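Local coordinates for enhancer of mrna-decapping protein 3 (Homo sapiens, PDB 2VC8), which binds single-stranded RNA and promotes mRNA decapping and degradation, here represented by its N-terminal LSm domain, at residues Ser13-Asp18 and Asp60-Lys65; Gly25-Val30 and Ile37-Pro42. All coordinates share one frame; numbering follows the deposited sequence. Where two conformers were deposited one is given.

Both contacts join antiparallel strands of one strongly curved sheet in the LSm domain, and their centres lie about 14 Å apart. Along the chain contact 2 is nested inside contact 1: residues 25-30 and 37-42 form a local hairpin, whereas 13-18 and 60-65 bring the first strand against the last. Strands 11-15 and 22-31 are sheet neighbours, so the two pairings are steps of a single hydrogen-bonded surface. They also meet inside, where I14 and I61 of contact 1 pack on I37 of contact 2. Local hairpin and long-range closure thus share one hydrophobic interior, in a domain that is probably required for P-body targeting and DCP1A binding.

Contact 1: residues Ser13-Asp18 and Asp60-Lys65; sequences SINCGD and DITELK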
loop_
_atom_site.group_PDB
_atom_site.type_symbol
_atom_site.label_atom_id
_atom_site.label_comp_id
_atom_site.label_asym_id
_atom_site.label_seq_id
_atom_site.Cartn_x
_atom_site.Cartn_y
_atom_site.Cartn_z
ATOM N N SER A 13 -1.801 2.411 5.364
ATOM C CA SER A 13 -3.164 1.965 5.293
ATOM C C SER A 13 -3.763 2.708 4.091
ATOM O O SER A 13 -3.681 3.915 4.051
ATOM C CB SER A 13 -3.906 2.353 6.556
ATOM O OG SER A 13 -5.258 1.998 6.449
ATOM N N ILE A 14 -4.278 2.010 3.060
ATOM C CA ILE A 14 -4.837 2.572 1.797
ATOM C C ILE A 14 -6.372 2.272 1.812
ATOM O O ILE A 14 -6.733 1.095 1.787
ATOM C CB ILE A 14 -4.188 1.851 0.591
ATOM C CG1 ILE A 14 -2.712 2.258 0.423
ATOM C CG2 ILE A 14 -4.908 2.138 -0.751
ATOM C CD1 ILE A 14 -2.020 1.507 -0.693
ATOM N N ASN A 15 -7.249 3.306 1.872
ATOM C CA ASN A 15 -8.686 3.170 1.781
ATOM C C ASN A 15 -9.056 3.306 0.327
ATOM O O ASN A 15 -8.740 4.300 -0.277
ATOM C CB ASN A 15 -9.353 4.259 2.596
ATOM C CG ASN A 15 -10.806 4.007 2.824
ATOM O OD1 ASN A 15 -11.487 3.347 2.020
ATOM N ND2 ASN A 15 -11.310 4.560 3.920
ATOM N N CYS A 16 -9.713 2.305 -0.223
ATOM C CA CYS A 16 -10.082 2.342 -1.625
ATOM C C CYS A 16 -11.559 2.633 -1.817
ATOM O O CYS A 16 -12.098 2.517 -2.946
ATOM C CB CYS A 16 -9.632 1.062 -2.305
ATOM S SG CYS A 16 -8.005 1.238 -3.033
ATOM N N GLY A 17 -12.205 3.090 -0.766
ATOM C CA GLY A 17 -13.619 3.514 -0.883
ATOM C C GLY A 17 -14.560 2.415 -0.450
ATOM O O GLY A 17 -14.136 1.313 -0.101
ATOM N N ASP A 18 -15.857 2.696 -0.564
ATOM C CA ASP A 18 -16.868 1.837 0.022
ATOM C C ASP A 18 -16.815 0.431 -0.470
ATOM O O ASP A 18 -17.139 -0.463 0.275
ATOM C CB ASP A 18 -18.283 2.357 -0.284
ATOM C CG ASP A 18 -18.575 3.668 0.388
ATOM O OD1 ASP A 18 -18.055 3.878 1.505
ATOM O OD2 ASP A 18 -19.330 4.481 -0.203
ATOM N N ASP A 60 -7.561 5.508 -7.207
ATOM C CA ASP A 60 -8.616 4.819 -6.492
ATOM C C ASP A 60 -8.575 4.972 -4.981
ATOM O O ASP A 60 -9.435 4.433 -4.298
ATOM C CB ASP A 60 -8.709 3.385 -6.917
ATOM C CG ASP A 60 -9.056 3.238 -8.372
ATOM O OD1 ASP A 60 -9.741 4.116 -8.897
ATOM O OD2 ASP A 60 -8.656 2.279 -8.982
ATOM N N ILE A 61 -7.531 5.612 -4.460
ATOM C CA ILE A 61 -7.331 5.709 -3.024
ATOM C C ILE A 61 -8.013 6.958 -2.516
ATOM O O ILE A 61 -7.735 8.038 -2.995
ATOM C CB ILE A 61 -5.814 5.715 -2.738
ATOM C CG1 ILE A 61 -5.139 4.411 -3.233
ATOM C CG2 ILE A 61 -5.601 5.889 -1.288
ATOM C CD1 ILE A 61 -3.590 4.401 -3.137
ATOM N N THR A 62 -8.841 6.804 -1.498
ATOM C CA THR A 62 -9.488 7.943 -0.883
ATOM C C THR A 62 -8.752 8.518 0.289
ATOM O O THR A 62 -8.810 9.701 0.580
ATOM C CB THR A 62 -10.927 7.593 -0.462
ATOM O OG1 THR A 62 -10.919 6.621 0.603
ATOM C CG2 THR A 62 -11.769 7.077 -1.644
ATOM N N GLU A 63 -7.911 7.705 0.952
ATOM C CA GLU A 63 -7.071 8.129 2.073
ATOM C C GLU A 63 -5.880 7.226 2.171
ATOM O O GLU A 63 -6.014 5.986 2.141
ATOM C CB GLU A 63 -7.775 8.118 3.418
ATOM C CG GLU A 63 -6.905 8.631 4.626
ATOM C CD GLU A 63 -7.568 8.539 5.972
ATOM O OE1 GLU A 63 -8.691 7.959 6.063
ATOM O OE2 GLU A 63 -6.953 9.028 6.974
ATOM N N LEU A 64 -4.713 7.817 2.368
ATOM C CA LEU A 64 -3.487 7.034 2.604
ATOM C C LEU A 64 -3.015 7.458 3.992
ATOM O O LEU A 64 -2.765 8.624 4.238
ATOM C CB LEU A 64 -2.435 7.333 1.548
ATOM C CG LEU A 64 -1.096 6.529 1.638
ATOM C CD1 LEU A 64 -0.490 6.440 0.241
ATOM C CD2 LEU A 64 -0.122 7.122 2.652
ATOM N N LYS A 65 -2.892 6.492 4.907
ATOM C CA LYS A 65 -2.341 6.786 6.230
ATOM C C LYS A 65 -0.977 6.174 6.304
ATOM O O LYS A 65 -0.775 4.986 5.976
ATOM C CB LYS A 65 -3.177 6.296 7.391
ATOM C CG LYS A 65 -4.667 6.494 7.315
ATOM C CD LYS A 65 -5.290 5.921 8.571
ATOM C CE LYS A 65 -6.773 5.677 8.419
ATOM N NZ LYS A 65 -7.336 5.138 9.683
HETATM O O HOH W 1 -6.385 4.385 4.996
HETATM O O HOH W 2 -8.898 5.191 5.883
#
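With CG anti to its backbone N (chi1 -166°), N15 extends its amide past T62, whose OG1 sits between its own backbone N and carbonyl carbon (chi1 67°). The two side chains cross obliquely, with OG1 of T62 3.4 Å from CG of N15. OD1 of N15 turns back instead to accept the backbone N of G17 at 2.9 Å, closing an Asx turn where the chain leaves strand 11-15. The positive phi of G17 would jam a side chain against the preceding carbonyl, which explains a glycine there. ND2 of N15 reaches a water that donates to OE1 of E63, so the other end of the amide is tied to the opposite segment through solvent. An alanine in place of N15 would probably leave the N-H of G17 without its side-chain acceptor and set the turn free to shift.

The backbones carry the pairing itself. S13 and K65 exchange two hydrogen bonds, and the carbonyl of N15 takes the N-H of T62 at 2.8 Å, with a weak addition from the T62 hydroxyl. A second water, linked to OG of S13, donates to the carbonyl of E63. On the face carrying I14 and L64 the closure is apolar: CG2 of I14 meets CG1 of I61 at 3.4 Å, while CD1 of I61 also leans on that methyl at 3.5 Å.

This illustrates how an Sm-type fold brings its ends together. Strand 63-66 pairs with one edge of strand 11-15, and strand 22-31 follows on the other, where the backbones of I14 and Y23 are hydrogen-bonded. The side chains of I14 and I61 both touch I37 of strand 36-39, and F56 of strand 53-57 also packs on I14.

Contact 2: residues Gly25-Val30 and Ile37-Pro42; sequences GRVSAV and ISLTRP
V27 meets the partner strand with every atom of its side chain. Its CB lies 4.1 Å from the carbonyl O of S38, and the two methyls then diverge. CG1, anti to the backbone N (chi1 179°), touches CG1 of I37 at 3.7 Å, the two side chains crossing at about a right angle. CG2 meets CD2 of L39, also at 3.7 Å, and has CD1 of I37 close by. One valine is thus wedged between I37 and L39 of the partner strand, and V12 of strand 11-15 packs on it as well.

Away from this apolar face, S28 turns toward the partner strand: its CB touches CG2 of T40 at 3.4 Å, while S38 turns its hydroxyl to T55 of strand 53-57. The carbonyl of S38 accepts the N-H of S28 at 2.9 Å, with the donor tilted 30° from the carbonyl plane, and OG of S28 adds a weak bond to the same oxygen. The next bond runs from the N-H of S38 to the carbonyl of A29. At the far end a water bridges the N-H of R26 and the carbonyl of T40. G25 lies so close to L39, T40 and P42 that a CB here would be tight against all three.

Because S28 and A29 both face S38, the register slips by one residue: a classic beta bulge. Such a bulge, in a hairpin whose segments 25-30 and 37-39 run at 137° to each other, well short of antiparallel, accompanies the strong bending by which the small sheet of an Sm fold curls around its hydrophobic interior.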
loop_
_atom_site.group_PDB
_atom_site.type_symbol
_atom_site.label_atom_id
_atom_site.label_comp_id
_atom_site.label_asym_id
_atom_site.label_seq_id
_atom_site.Cartn_x
_atom_site.Cartn_y
_atom_site.Cartn_z
ATOM N N GLY A 25 -0.303 -2.489 4.784
ATOM C CA GLY A 25 0.894 -3.257 4.491
ATOM C C GLY A 25 2.086 -2.442 4.175
ATOM O O GLY A 25 2.013 -1.228 4.025
ATOM N N ARG A 26 3.211 -3.095 4.074
ATOM C CA ARG A 26 4.390 -2.476 3.553
ATOM C C ARG A 26 4.339 -2.168 2.061
ATOM O O ARG A 26 3.980 -3.037 1.271
ATOM C CB ARG A 26 5.547 -3.425 3.877
ATOM C CG ARG A 26 6.871 -2.953 3.306
ATOM C CD ARG A 26 7.705 -2.271 4.225
ATOM N NE ARG A 26 8.054 -3.111 5.370
ATOM C CZ ARG A 26 8.531 -2.596 6.493
ATOM N NH1 ARG A 26 8.715 -1.282 6.628
ATOM N NH2 ARG A 26 8.793 -3.379 7.508
ATOM N N VAL A 27 4.755 -0.966 1.686
ATOM C CA VAL A 27 4.847 -0.543 0.287
ATOM C C VAL A 27 6.096 -1.163 -0.333
ATOM O O VAL A 27 7.240 -0.775 0.017
ATOM C CB VAL A 27 4.850 0.986 0.105
ATOM C CG1 VAL A 27 4.963 1.357 -1.356
ATOM C CG2 VAL A 27 3.553 1.558 0.717
ATOM N N SER A 28 5.870 -2.158 -1.180
ATOM C CA SER A 28 6.943 -2.878 -1.845
ATOM C C SER A 28 7.310 -2.328 -3.176
ATOM O O SER A 28 8.360 -2.669 -3.706
ATOM C CB SER A 28 6.556 -4.336 -2.013
ATOM O OG SER A 28 5.292 -4.461 -2.649
ATOM N N ALA A 29 6.402 -1.584 -3.768
ATOM C CA ALA A 29 6.646 -0.999 -5.092
ATOM C C ALA A 29 5.818 0.226 -5.340
ATOM O O ALA A 29 4.703 0.335 -4.815
ATOM C CB ALA A 29 6.470 -2.098 -6.261
ATOM N N VAL A 30 6.342 1.153 -6.158
ATOM C CA VAL A 30 5.583 2.319 -6.614
ATOM C C VAL A 30 5.899 2.477 -8.100
ATOM O O VAL A 30 7.059 2.573 -8.475
ATOM C CB VAL A 30 5.969 3.626 -5.880
ATOM C CG1 VAL A 30 5.240 4.846 -6.459
ATOM C CG2 VAL A 30 5.733 3.525 -4.387
ATOM N N ILE A 37 0.636 1.785 -6.548
ATOM C CA ILE A 37 1.351 1.473 -5.339
ATOM C C ILE A 37 1.038 0.022 -4.922
ATOM O O ILE A 37 -0.127 -0.420 -4.992
ATOM C CB ILE A 37 1.004 2.506 -4.300
ATOM C CG1 ILE A 37 1.840 2.332 -3.035
ATOM C CG2 ILE A 37 -0.508 2.507 -4.052
ATOM C CD1 ILE A 37 1.648 3.485 -2.067
ATOM N N SER A 38 2.089 -0.724 -4.600
ATOM C CA SER A 38 1.962 -2.174 -4.270
ATOM C C SER A 38 2.246 -2.421 -2.831
ATOM O O SER A 38 3.240 -1.873 -2.283
ATOM C CB SER A 38 2.937 -2.990 -5.123
ATOM O OG SER A 38 2.740 -2.746 -6.531
ATOM N N LEU A 39 1.406 -3.236 -2.197
ATOM C CA LEU A 39 1.589 -3.677 -0.812
ATOM C C LEU A 39 1.924 -5.156 -0.768
ATOM O O LEU A 39 1.347 -5.957 -1.461
ATOM C CB LEU A 39 0.332 -3.465 0.017
ATOM C CG LEU A 39 -0.243 -2.044 0.078
ATOM C CD1 LEU A 39 -1.398 -2.032 1.022
ATOM C CD2 LEU A 39 0.866 -0.970 0.386
ATOM N N THR A 40 2.919 -5.495 0.044
ATOM C CA THR A 40 3.232 -6.903 0.239
ATOM C C THR A 40 2.531 -7.438 1.502
ATOM O O THR A 40 2.388 -6.761 2.513
ATOM C CB THR A 40 4.778 -7.247 0.128
ATOM O OG1 THR A 40 5.067 -8.524 0.754
ATOM C CG2 THR A 40 5.646 -6.144 0.704
ATOM N N ARG A 41 2.053 -8.648 1.383
ATOM C CA ARG A 41 1.397 -9.325 2.494
ATOM C C ARG A 41 0.364 -8.435 3.194
ATOM O O ARG A 41 0.392 -8.318 4.429
ATOM C CB ARG A 41 2.457 -9.816 3.522
ATOM C CG ARG A 41 3.428 -10.813 2.914
ATOM C CD ARG A 41 4.278 -11.493 3.958
ATOM N NE ARG A 41 5.640 -11.031 3.850
ATOM C CZ ARG A 41 6.262 -10.203 4.687
ATOM N NH1 ARG A 41 5.663 -9.678 5.780
ATOM N NH2 ARG A 41 7.518 -9.895 4.404
ATOM N N PRO A 42 -0.510 -7.775 2.446
ATOM C CA PRO A 42 -1.393 -6.865 3.102
ATOM C C PRO A 42 -2.460 -7.550 3.926
ATOM O O PRO A 42 -2.763 -8.725 3.728
ATOM C CB PRO A 42 -2.077 -6.127 1.940
ATOM C CG PRO A 42 -2.020 -7.065 0.873
ATOM C CD PRO A 42 -0.755 -7.883 1.005
HETATM O O HOH W 3 2.979 -5.909 5.071
#